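Local structure of carbon monoxide dehydrogenase (Thermococcus sp. AM4, 6T7J) at residues Pro245-Val256 against Leu311-Ala319; Lys276-Met286 against Ala381-Arg390. The protein catalyses the oxidation of carbon monoxide to carbon dioxide, probably relaying the electrons through iron-sulfur clusters; this form lacks the nickel of its active-site cluster. One frame throughout, in Å; residues are numbered along the deposited sequence.

Contact 1: residues Pro245-Val256 against Leu311-Ala319; sequences PKPLKAEANLGV and LMRLGVPIA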
loop_
_atom_site.group_PDB
_atom_site.type_symbol
_atom_site.label_atom_id
_atom_site.label_comp_id
_atom_site.label_asym_id
_atom_site.label_seq_id
_atom_site.Cartn_x
_atom_site.Cartn_y
_atom_site.Cartn_z
ATOM N N PRO A 245 3.036 -28.365 -15.128
ATOM C CA PRO A 245 2.072 -28.642 -16.199
ATOM C C PRO A 245 2.733 -29.246 -17.432
ATOM O O PRO A 245 3.828 -28.848 -17.839
ATOM C CB PRO A 245 1.474 -27.263 -16.500
ATOM C CG PRO A 245 1.639 -26.502 -15.225
ATOM C CD PRO A 245 2.940 -26.979 -14.640
ATOM N N LYS A 246 2.054 -30.223 -18.015
ATOM C CA LYS A 246 2.431 -30.870 -19.258
ATOM C C LYS A 246 1.245 -30.802 -20.205
ATOM O O LYS A 246 0.098 -30.677 -19.761
ATOM C CB LYS A 246 2.850 -32.329 -19.024
ATOM C CG LYS A 246 4.185 -32.481 -18.308
ATOM C CD LYS A 246 5.305 -31.776 -19.063
ATOM C CE LYS A 246 6.323 -31.164 -18.108
ATOM N NZ LYS A 246 7.027 -32.198 -17.296
ATOM N N PRO A 247 1.484 -30.862 -21.517
ATOM C CA PRO A 247 0.386 -30.665 -22.475
ATOM C C PRO A 247 -0.753 -31.653 -22.264
ATOM O O PRO A 247 -0.540 -32.845 -22.039
ATOM C CB PRO A 247 1.063 -30.870 -23.834
ATOM C CG PRO A 247 2.485 -30.500 -23.592
ATOM C CD PRO A 247 2.787 -30.970 -22.197
ATOM N N LEU A 248 -1.974 -31.130 -22.329
ATOM C CA LEU A 248 -3.185 -31.926 -22.212
ATOM C C LEU A 248 -4.293 -31.206 -22.969
ATOM O O LEU A 248 -4.102 -30.101 -23.482
ATOM C CB LEU A 248 -3.562 -32.158 -20.744
ATOM C CG LEU A 248 -3.697 -30.925 -19.845
ATOM C CD1 LEU A 248 -5.112 -30.358 -19.885
ATOM C CD2 LEU A 248 -3.302 -31.269 -18.420
ATOM N N LYS A 249 -5.463 -31.835 -23.025
ATOM C CA LYS A 249 -6.618 -31.274 -23.708
ATOM C C LYS A 249 -7.802 -31.196 -22.754
ATOM O O LYS A 249 -7.958 -32.035 -21.861
ATOM C CB LYS A 249 -6.996 -32.106 -24.939
ATOM C CG LYS A 249 -5.863 -32.268 -25.937
ATOM C CD LYS A 249 -6.386 -32.631 -27.313
ATOM C CE LYS A 249 -7.188 -33.923 -27.277
ATOM N NZ LYS A 249 -7.975 -34.116 -28.531
ATOM N N ALA A 250 -8.635 -30.180 -22.950
ATOM C CA ALA A 250 -9.823 -29.993 -22.125
ATOM C C ALA A 250 -10.806 -29.109 -22.886
ATOM O O ALA A 250 -10.588 -28.766 -24.052
ATOM C CB ALA A 250 -9.456 -29.407 -20.759
ATOM N N GLU A 251 -11.895 -28.740 -22.218
ATOM C CA GLU A 251 -12.979 -27.982 -22.820
ATOM C C GLU A 251 -13.051 -26.582 -22.223
ATOM O O GLU A 251 -12.599 -26.329 -21.103
ATOM C CB GLU A 251 -14.317 -28.703 -22.632
ATOM C CG GLU A 251 -14.320 -30.130 -23.142
ATOM C CD GLU A 251 -14.960 -30.254 -24.510
ATOM O OE1 GLU A 251 -14.602 -29.464 -25.411
ATOM O OE2 GLU A 251 -15.825 -31.140 -24.684
ATOM N N ALA A 252 -13.641 -25.673 -22.995
ATOM C CA ALA A 252 -13.703 -24.262 -22.655
ATOM C C ALA A 252 -15.067 -23.707 -23.035
ATOM O O ALA A 252 -15.779 -24.268 -23.877
ATOM C CB ALA A 252 -12.596 -23.460 -23.355
ATOM N N ASN A 253 -15.394 -22.577 -22.397
ATOM C CA ASN A 253 -16.647 -21.829 -22.499
ATOM C C ASN A 253 -17.747 -22.467 -21.659
ATOM O O ASN A 253 -17.578 -23.570 -21.130
ATOM C CB ASN A 253 -17.107 -21.672 -23.951
ATOM C CG ASN A 253 -17.905 -20.402 -24.168
ATOM O OD1 ASN A 253 -18.386 -19.791 -23.213
ATOM N ND2 ASN A 253 -18.050 -19.997 -25.426
ATOM N N LEU A 254 -18.875 -21.768 -21.529
ATOM C CA LEU A 254 -19.918 -22.133 -20.579
ATOM C C LEU A 254 -20.681 -23.393 -20.965
ATOM O O LEU A 254 -21.536 -23.831 -20.187
ATOM C CB LEU A 254 -20.889 -20.964 -20.409
ATOM C CG LEU A 254 -20.334 -19.826 -19.550
ATOM C CD1 LEU A 254 -21.256 -18.625 -19.574
ATOM C CD2 LEU A 254 -20.103 -20.299 -18.123
ATOM N N GLY A 255 -20.402 -23.987 -22.125
ATOM C CA GLY A 255 -21.012 -25.260 -22.470
ATOM C C GLY A 255 -20.530 -26.429 -21.638
ATOM O O GLY A 255 -21.060 -27.535 -21.787
ATOM N N VAL A 256 -19.538 -26.211 -20.769
ATOM C CA VAL A 256 -19.027 -27.277 -19.911
ATOM C C VAL A 256 -19.891 -27.507 -18.683
ATOM O O VAL A 256 -19.674 -28.488 -17.961
ATOM C CB VAL A 256 -17.580 -26.966 -19.487
ATOM C CG1 VAL A 256 -16.693 -26.847 -20.711
ATOM C CG2 VAL A 256 -17.527 -25.687 -18.666
ATOM N N LEU A 311 -7.022 -26.269 -14.743
ATOM C CA LEU A 311 -7.032 -26.667 -16.146
ATOM C C LEU A 311 -5.656 -27.150 -16.586
ATOM O O LEU A 311 -5.531 -28.194 -17.237
ATOM C CB LEU A 311 -7.494 -25.494 -17.013
ATOM C CG LEU A 311 -7.242 -25.588 -18.519
ATOM C CD1 LEU A 311 -8.285 -26.475 -19.164
ATOM C CD2 LEU A 311 -7.246 -24.207 -19.159
ATOM N N MET A 312 -4.610 -26.398 -16.235
ATOM C CA MET A 312 -3.257 -26.758 -16.637
ATOM C C MET A 312 -2.793 -28.042 -15.968
ATOM O O MET A 312 -2.038 -28.812 -16.572
ATOM C CB MET A 312 -2.284 -25.623 -16.313
ATOM C CG MET A 312 -2.581 -24.308 -17.018
ATOM S SD MET A 312 -1.686 -24.109 -18.566
ATOM C CE MET A 312 0.009 -24.128 -17.984
ATOM N N ARG A 313 -3.221 -28.295 -14.731
ATOM C CA ARG A 313 -2.698 -29.458 -14.022
ATOM C C ARG A 313 -3.576 -30.699 -14.138
ATOM O O ARG A 313 -3.047 -31.804 -14.289
ATOM C CB ARG A 313 -2.478 -29.126 -12.546
ATOM C CG ARG A 313 -1.028 -28.828 -12.209
ATOM C CD ARG A 313 -0.923 -27.707 -11.198
ATOM N NE ARG A 313 0.201 -26.822 -11.482
ATOM C CZ ARG A 313 0.341 -25.606 -10.966
ATOM N NH1 ARG A 313 -0.574 -25.130 -10.134
ATOM N NH2 ARG A 313 1.395 -24.869 -11.277
ATOM N N LEU A 314 -4.901 -30.557 -14.080
ATOM C CA LEU A 314 -5.791 -31.707 -14.022
ATOM C C LEU A 314 -6.672 -31.870 -15.252
ATOM O O LEU A 314 -7.284 -32.932 -15.415
ATOM C CB LEU A 314 -6.681 -31.617 -12.775
ATOM C CG LEU A 314 -5.957 -31.165 -11.506
ATOM C CD1 LEU A 314 -6.945 -30.704 -10.452
ATOM C CD2 LEU A 314 -5.077 -32.285 -10.973
ATOM N N GLY A 315 -6.750 -30.866 -16.121
ATOM C CA GLY A 315 -7.667 -30.928 -17.239
ATOM C C GLY A 315 -9.079 -30.518 -16.902
ATOM O O GLY A 315 -10.006 -30.857 -17.643
ATOM N N VAL A 316 -9.272 -29.805 -15.797
ATOM C CA VAL A 316 -10.611 -29.343 -15.419
ATOM C C VAL A 316 -11.120 -28.373 -16.479
ATOM O O VAL A 316 -10.384 -27.447 -16.875
ATOM C CB VAL A 316 -10.579 -28.675 -14.033
ATOM C CG1 VAL A 316 -11.944 -28.106 -13.679
ATOM C CG2 VAL A 316 -10.111 -29.664 -12.974
ATOM N N PRO A 317 -12.343 -28.535 -16.983
ATOM C CA PRO A 317 -12.853 -27.593 -17.985
ATOM C C PRO A 317 -12.995 -26.197 -17.398
ATOM O O PRO A 317 -13.395 -26.023 -16.245
ATOM C CB PRO A 317 -14.212 -28.186 -18.373
ATOM C CG PRO A 317 -14.609 -29.025 -17.203
ATOM C CD PRO A 317 -13.327 -29.582 -16.653
ATOM N N ILE A 318 -12.650 -25.195 -18.199
ATOM C CA ILE A 318 -12.737 -23.800 -17.787
ATOM C C ILE A 318 -14.002 -23.202 -18.392
ATOM O O ILE A 318 -14.265 -23.352 -19.592
ATOM C CB ILE A 318 -11.466 -23.019 -18.183
ATOM C CG1 ILE A 318 -11.378 -21.701 -17.415
ATOM C CG2 ILE A 318 -11.353 -22.806 -19.692
ATOM C CD1 ILE A 318 -9.992 -21.420 -16.876
ATOM N N ALA A 319 -14.809 -22.560 -17.550
ATOM C CA ALA A 319 -16.138 -22.123 -17.959
ATOM C C ALA A 319 -16.157 -20.715 -18.542
ATOM O O ALA A 319 -17.048 -20.401 -19.340
ATOM C CB ALA A 319 -17.102 -22.196 -16.772
HETATM O O HOH W 1 -12.356 -30.656 -19.623
#

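Contact 2: residues Lys276-Met286 against Ala381-Arg390; sequences KIAEIAMSEEM and ADEIAKEIVR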
loop_
_atom_site.group_PDB
_atom_site.type_symbol
_atom_site.label_atom_id
_atom_site.label_comp_id
_atom_site.label_asym_id
_atom_site.label_seq_id
_atom_site.Cartn_x
_atom_site.Cartn_y
_atom_site.Cartn_z
ATOM N N LYS A 276 -7.732 -29.278 -4.276
ATOM C CA LYS A 276 -8.426 -30.142 -3.329
ATOM C C LYS A 276 -9.908 -30.252 -3.665
ATOM O O LYS A 276 -10.475 -31.351 -3.641
ATOM C CB LYS A 276 -8.236 -29.620 -1.906
ATOM C CG LYS A 276 -6.871 -29.923 -1.316
ATOM C CD LYS A 276 -6.537 -31.397 -1.441
ATOM C CE LYS A 276 -5.291 -31.740 -0.653
ATOM N NZ LYS A 276 -4.936 -33.184 -0.756
ATOM N N ILE A 277 -10.550 -29.124 -3.984
ATOM C CA ILE A 277 -11.976 -29.149 -4.309
ATOM C C ILE A 277 -12.228 -30.036 -5.523
ATOM O O ILE A 277 -13.136 -30.877 -5.521
ATOM C CB ILE A 277 -12.505 -27.722 -4.537
ATOM C CG1 ILE A 277 -12.461 -26.913 -3.240
ATOM C CG2 ILE A 277 -13.924 -27.765 -5.082
ATOM C CD1 ILE A 277 -13.375 -27.436 -2.159
ATOM N N ALA A 278 -11.420 -29.867 -6.574
ATOM C CA ALA A 278 -11.618 -30.635 -7.799
ATOM C C ALA A 278 -11.386 -32.121 -7.559
ATOM O O ALA A 278 -12.187 -32.962 -7.989
ATOM C CB ALA A 278 -10.692 -30.115 -8.900
ATOM N N GLU A 279 -10.295 -32.466 -6.865
ATOM C CA GLU A 279 -10.007 -33.873 -6.611
ATOM C C GLU A 279 -11.089 -34.515 -5.750
ATOM O O GLU A 279 -11.506 -35.649 -6.012
ATOM C CB GLU A 279 -8.635 -34.015 -5.952
ATOM C CG GLU A 279 -7.479 -33.957 -6.936
ATOM C CD GLU A 279 -6.158 -33.633 -6.268
ATOM O OE1 GLU A 279 -5.338 -32.922 -6.886
ATOM O OE2 GLU A 279 -5.939 -34.088 -5.125
ATOM N N ILE A 280 -11.568 -33.802 -4.728
ATOM C CA ILE A 280 -12.604 -34.353 -3.862
ATOM C C ILE A 280 -13.907 -34.533 -4.627
ATOM O O ILE A 280 -14.561 -35.577 -4.525
ATOM C CB ILE A 280 -12.793 -33.457 -2.624
ATOM C CG1 ILE A 280 -11.634 -33.652 -1.642
ATOM C CG2 ILE A 280 -14.130 -33.741 -1.949
ATOM C CD1 ILE A 280 -11.597 -35.018 -0.998
ATOM N N ALA A 281 -14.298 -33.534 -5.422
ATOM C CA ALA A 281 -15.598 -33.592 -6.077
ATOM C C ALA A 281 -15.613 -34.582 -7.235
ATOM O O ALA A 281 -16.660 -35.176 -7.521
ATOM C CB ALA A 281 -16.004 -32.201 -6.553
ATOM N N MET A 282 -14.484 -34.780 -7.912
ATOM C CA MET A 282 -14.420 -35.812 -8.938
ATOM C C MET A 282 -14.025 -37.173 -8.374
ATOM O O MET A 282 -13.889 -38.132 -9.142
ATOM C CB MET A 282 -13.468 -35.394 -10.069
ATOM C CG MET A 282 -11.986 -35.595 -9.812
ATOM S SD MET A 282 -11.009 -34.830 -11.130
ATOM C CE MET A 282 -9.520 -35.826 -11.090
ATOM N N SER A 283 -13.850 -37.280 -7.060
ATOM C CA SER A 283 -13.763 -38.587 -6.429
ATOM C C SER A 283 -15.109 -39.302 -6.533
ATOM O O SER A 283 -16.166 -38.678 -6.654
ATOM C CB SER A 283 -13.348 -38.454 -4.964
ATOM O OG SER A 283 -14.425 -37.984 -4.170
ATOM N N GLU A 284 -15.061 -40.633 -6.480
ATOM C CA GLU A 284 -16.273 -41.417 -6.681
ATOM C C GLU A 284 -17.239 -41.322 -5.503
ATOM O O GLU A 284 -18.445 -41.541 -5.689
ATOM C CB GLU A 284 -15.900 -42.875 -6.954
ATOM C CG GLU A 284 -17.048 -43.728 -7.442
ATOM C CD GLU A 284 -17.408 -44.806 -6.448
ATOM O OE1 GLU A 284 -16.503 -45.527 -5.989
ATOM O OE2 GLU A 284 -18.595 -44.949 -6.136
ATOM N N GLU A 285 -16.744 -40.991 -4.306
ATOM C CA GLU A 285 -17.631 -40.804 -3.161
ATOM C C GLU A 285 -18.660 -39.716 -3.443
ATOM O O GLU A 285 -19.867 -39.917 -3.260
ATOM C CB GLU A 285 -16.817 -40.464 -1.911
ATOM C CG GLU A 285 -17.665 -40.104 -0.701
ATOM C CD GLU A 285 -16.841 -39.596 0.468
ATOM O OE1 GLU A 285 -17.395 -39.469 1.581
ATOM O OE2 GLU A 285 -15.639 -39.323 0.275
ATOM N N MET A 286 -18.196 -38.553 -3.907
ATOM C CA MET A 286 -19.122 -37.474 -4.233
ATOM C C MET A 286 -19.963 -37.807 -5.458
ATOM O O MET A 286 -21.097 -37.333 -5.569
ATOM C CB MET A 286 -18.359 -36.168 -4.448
ATOM C CG MET A 286 -17.416 -35.796 -3.317
ATOM S SD MET A 286 -18.069 -36.163 -1.679
ATOM C CE MET A 286 -19.464 -35.058 -1.615
ATOM N N ALA A 381 -7.661 -29.998 5.090
ATOM C CA ALA A 381 -8.054 -29.613 3.736
ATOM C C ALA A 381 -9.109 -30.554 3.164
ATOM O O ALA A 381 -10.134 -30.105 2.634
ATOM C CB ALA A 381 -6.823 -29.579 2.832
ATOM N N ASP A 382 -8.873 -31.864 3.254
ATOM C CA ASP A 382 -9.787 -32.820 2.638
ATOM C C ASP A 382 -11.159 -32.789 3.302
ATOM O O ASP A 382 -12.183 -32.927 2.623
ATOM C CB ASP A 382 -9.189 -34.225 2.689
ATOM C CG ASP A 382 -8.284 -34.517 1.506
ATOM O OD1 ASP A 382 -7.423 -33.669 1.185
ATOM O OD2 ASP A 382 -8.431 -35.596 0.895
ATOM N N GLU A 383 -11.203 -32.593 4.623
ATOM C CA GLU A 383 -12.488 -32.539 5.318
ATOM C C GLU A 383 -13.296 -31.315 4.899
ATOM O O GLU A 383 -14.504 -31.417 4.643
ATOM C CB GLU A 383 -12.262 -32.547 6.830
ATOM C CG GLU A 383 -11.870 -33.906 7.392
ATOM C CD GLU A 383 -10.367 -34.070 7.546
ATOM O OE1 GLU A 383 -9.934 -34.696 8.536
ATOM O OE2 GLU A 383 -9.618 -33.572 6.677
ATOM N N ILE A 384 -12.646 -30.151 4.813
ATOM C CA ILE A 384 -13.335 -28.939 4.380
ATOM C C ILE A 384 -13.806 -29.079 2.937
ATOM O O ILE A 384 -14.919 -28.664 2.587
ATOM C CB ILE A 384 -12.424 -27.709 4.561
ATOM C CG1 ILE A 384 -11.807 -27.694 5.961
ATOM C CG2 ILE A 384 -13.201 -26.426 4.310
ATOM C CD1 ILE A 384 -12.746 -27.233 7.045
ATOM N N ALA A 385 -12.971 -29.667 2.077
ATOM C CA ALA A 385 -13.364 -29.859 0.685
ATOM C C ALA A 385 -14.564 -30.794 0.572
ATOM O O ALA A 385 -15.490 -30.538 -0.211
ATOM C CB ALA A 385 -12.183 -30.392 -0.123
ATOM N N LYS A 386 -14.560 -31.887 1.344
ATOM C CA LYS A 386 -15.706 -32.791 1.374
ATOM C C LYS A 386 -16.966 -32.057 1.808
ATOM O O LYS A 386 -18.024 -32.195 1.186
ATOM C CB LYS A 386 -15.424 -33.959 2.320
ATOM C CG LYS A 386 -14.630 -35.102 1.718
ATOM C CD LYS A 386 -14.642 -36.296 2.662
ATOM C CE LYS A 386 -13.815 -37.454 2.130
ATOM N NZ LYS A 386 -14.119 -38.711 2.869
ATOM N N GLU A 387 -16.866 -31.273 2.883
ATOM C CA GLU A 387 -18.019 -30.520 3.372
ATOM C C GLU A 387 -18.561 -29.574 2.303
ATOM O O GLU A 387 -19.779 -29.488 2.092
ATOM C CB GLU A 387 -17.617 -29.757 4.634
ATOM C CG GLU A 387 -18.635 -28.774 5.164
ATOM C CD GLU A 387 -18.040 -27.866 6.228
ATOM O OE1 GLU A 387 -16.811 -27.939 6.452
ATOM O OE2 GLU A 387 -18.796 -27.081 6.841
ATOM N N ILE A 388 -17.666 -28.877 1.601
ATOM C CA ILE A 388 -18.085 -27.909 0.590
ATOM C C ILE A 388 -18.787 -28.609 -0.572
ATOM O O ILE A 388 -19.877 -28.199 -1.009
ATOM C CB ILE A 388 -16.868 -27.095 0.114
ATOM C CG1 ILE A 388 -16.459 -26.071 1.176
ATOM C CG2 ILE A 388 -17.154 -26.425 -1.214
ATOM C CD1 ILE A 388 -15.046 -25.555 1.016
ATOM N N VAL A 389 -18.167 -29.671 -1.097
ATOM C CA VAL A 389 -18.773 -30.409 -2.202
ATOM C C VAL A 389 -20.113 -30.996 -1.777
ATOM O O VAL A 389 -21.063 -31.052 -2.568
ATOM C CB VAL A 389 -17.811 -31.498 -2.714
ATOM C CG1 VAL A 389 -18.451 -32.285 -3.841
ATOM C CG2 VAL A 389 -16.505 -30.876 -3.183
ATOM N N ARG A 390 -20.217 -31.423 -0.514
ATOM C CA ARG A 390 -21.481 -31.954 -0.017
ATOM C C ARG A 390 -22.556 -30.880 0.002
ATOM O O ARG A 390 -23.710 -31.145 -0.347
ATOM C CB ARG A 390 -21.294 -32.545 1.381
ATOM C CG ARG A 390 -20.805 -33.977 1.372
ATOM C CD ARG A 390 -21.001 -34.664 2.706
ATOM N NE ARG A 390 -20.035 -35.743 2.882
ATOM C CZ ARG A 390 -18.968 -35.666 3.669
ATOM N NH1 ARG A 390 -18.137 -36.696 3.768
ATOM N NH2 ARG A 390 -18.732 -34.559 4.363
#

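Contact 1: residues Pro245-Val256 against Leu311-Ala319
Leu248 holds its CG between the backbone N and the carbonyl carbon (chi1 54°), and this sets both methyls over the C-terminal turn of helix 304-314: CD2 lies 3.3 Å from Met312 O, while CD1 reaches Leu311 O and Gly315 CA. The chain of Met312, bent at chi2 and chi3, turns back so that its CE rests 3.8 Å from Pro245 CB. With an alanine at Leu248 both methyls go, and a gap is likely to open over the Leu311 and Met312 carbonyls and Gly315. Gly315 suits the turn because its phi is positive (83°), where a CB would be jammed against the carbonyl O of Leu314. Ala250 is small enough for its CB to sit 3.5 Å from Leu311 CD1, and a water joins Glu251 N to Gly315 O. Farther along, Ile318 N donates to Glu251 O at 3.1 Å, an N-H...O angle of 151°, and Ala252 CA makes a CA-H...O contact with Ile318 O. Val256 CG1 meets Pro317 CB at 3.7 Å, and Val256 CG2 and Leu254 CD2 pack on Ala319 CB. Arg313, alongside the Pro245 ring, forms salt bridges with Asp239 of helix 212-242 and with Glu309. Strand 248-252 pairs antiparallel with strand 411-415, helix 480-489 packs on Ala252 and Ile318, and strand 297-303 adjoins strand 318-320 in the parallel sheet.

Contact 2: residues Lys276-Met286 against Ala381-Arg390
This is a helix-helix packing contact with knobs-into-holes interlocking, set against a parallel six-stranded sheet of strand order 3-2-1-4-5-6, the Rossmann-like arrangement of the prismane/CO dehydrogenase family. Helix 276-281 and helix 381-390 cross at -65° with their axes 8.9 Å apart; the backbones come close where Ile277 CA lies 5.2 Å from Ala385 CA, an approach that the small alanine side chain suits. Ile280 is one knob, seated among Asp382, Ala385, Lys386 and Val389; its CG1 comes to 3.6 Å from Ala385 CB, and its CG2 lies against the Lys386 backbone. Val389 is the reciprocal knob, held by Ile277, Ile280, Ala281 and Met286. Its two methyls straddle Ala281 CB, whose lack of a longer side chain lets the valine come in close. Ile277 turns CD1 over Ala385 and onto Ile388, and on the sheet side Ile277 meets Val266 and Val389 meets Ile264, both of strand 261-268.

Charged residues border this apolar centre. Lys276 crosses Asp382 at about a right angle and makes a salt bridge whose hydrogen bond, Lys276 NZ to Asp382 OD1 at 3.2 Å, is weak; its NZ also bonds to Tyr121 O, and Tyr122 adds a cation-pi contact. At the other end Glu285, with CG anti to the backbone N (chi1 174°) and its chain extended, brings its carboxylate up to both Lys386 and Arg390. Lys386 NZ approaches OE2 in a weak bond, and the long ion pair from OE1 to Arg390 meets the guanidinium at its edge. Beneath this network the flexible Met286 chain folds over Val389, its CE ending 3.4 Å from Arg390 CG.

Contacts 1 and 2 have centres about 19 Å apart, on the same side of the chain's centre, and share the parallel sheet that contains strands 261-268, 297-303 and 318-320. Their segments alternate along the chain: 245-256, 276-286, 311-319, 381-390. Contact 2 joins two helices that pack on strand 261-268, whereas contact 1 covers the edge of the sheet at strand 318-320, where the Ile318 side chain is about 9 Å from the broken Fe4S4 cluster. They meet directly through packing, Leu314 CD1 lying 4.1 Å from Ala278 CB. The interleaved order is consistent with the outer helices and the cluster-side edge belonging to one Rossmann-like unit.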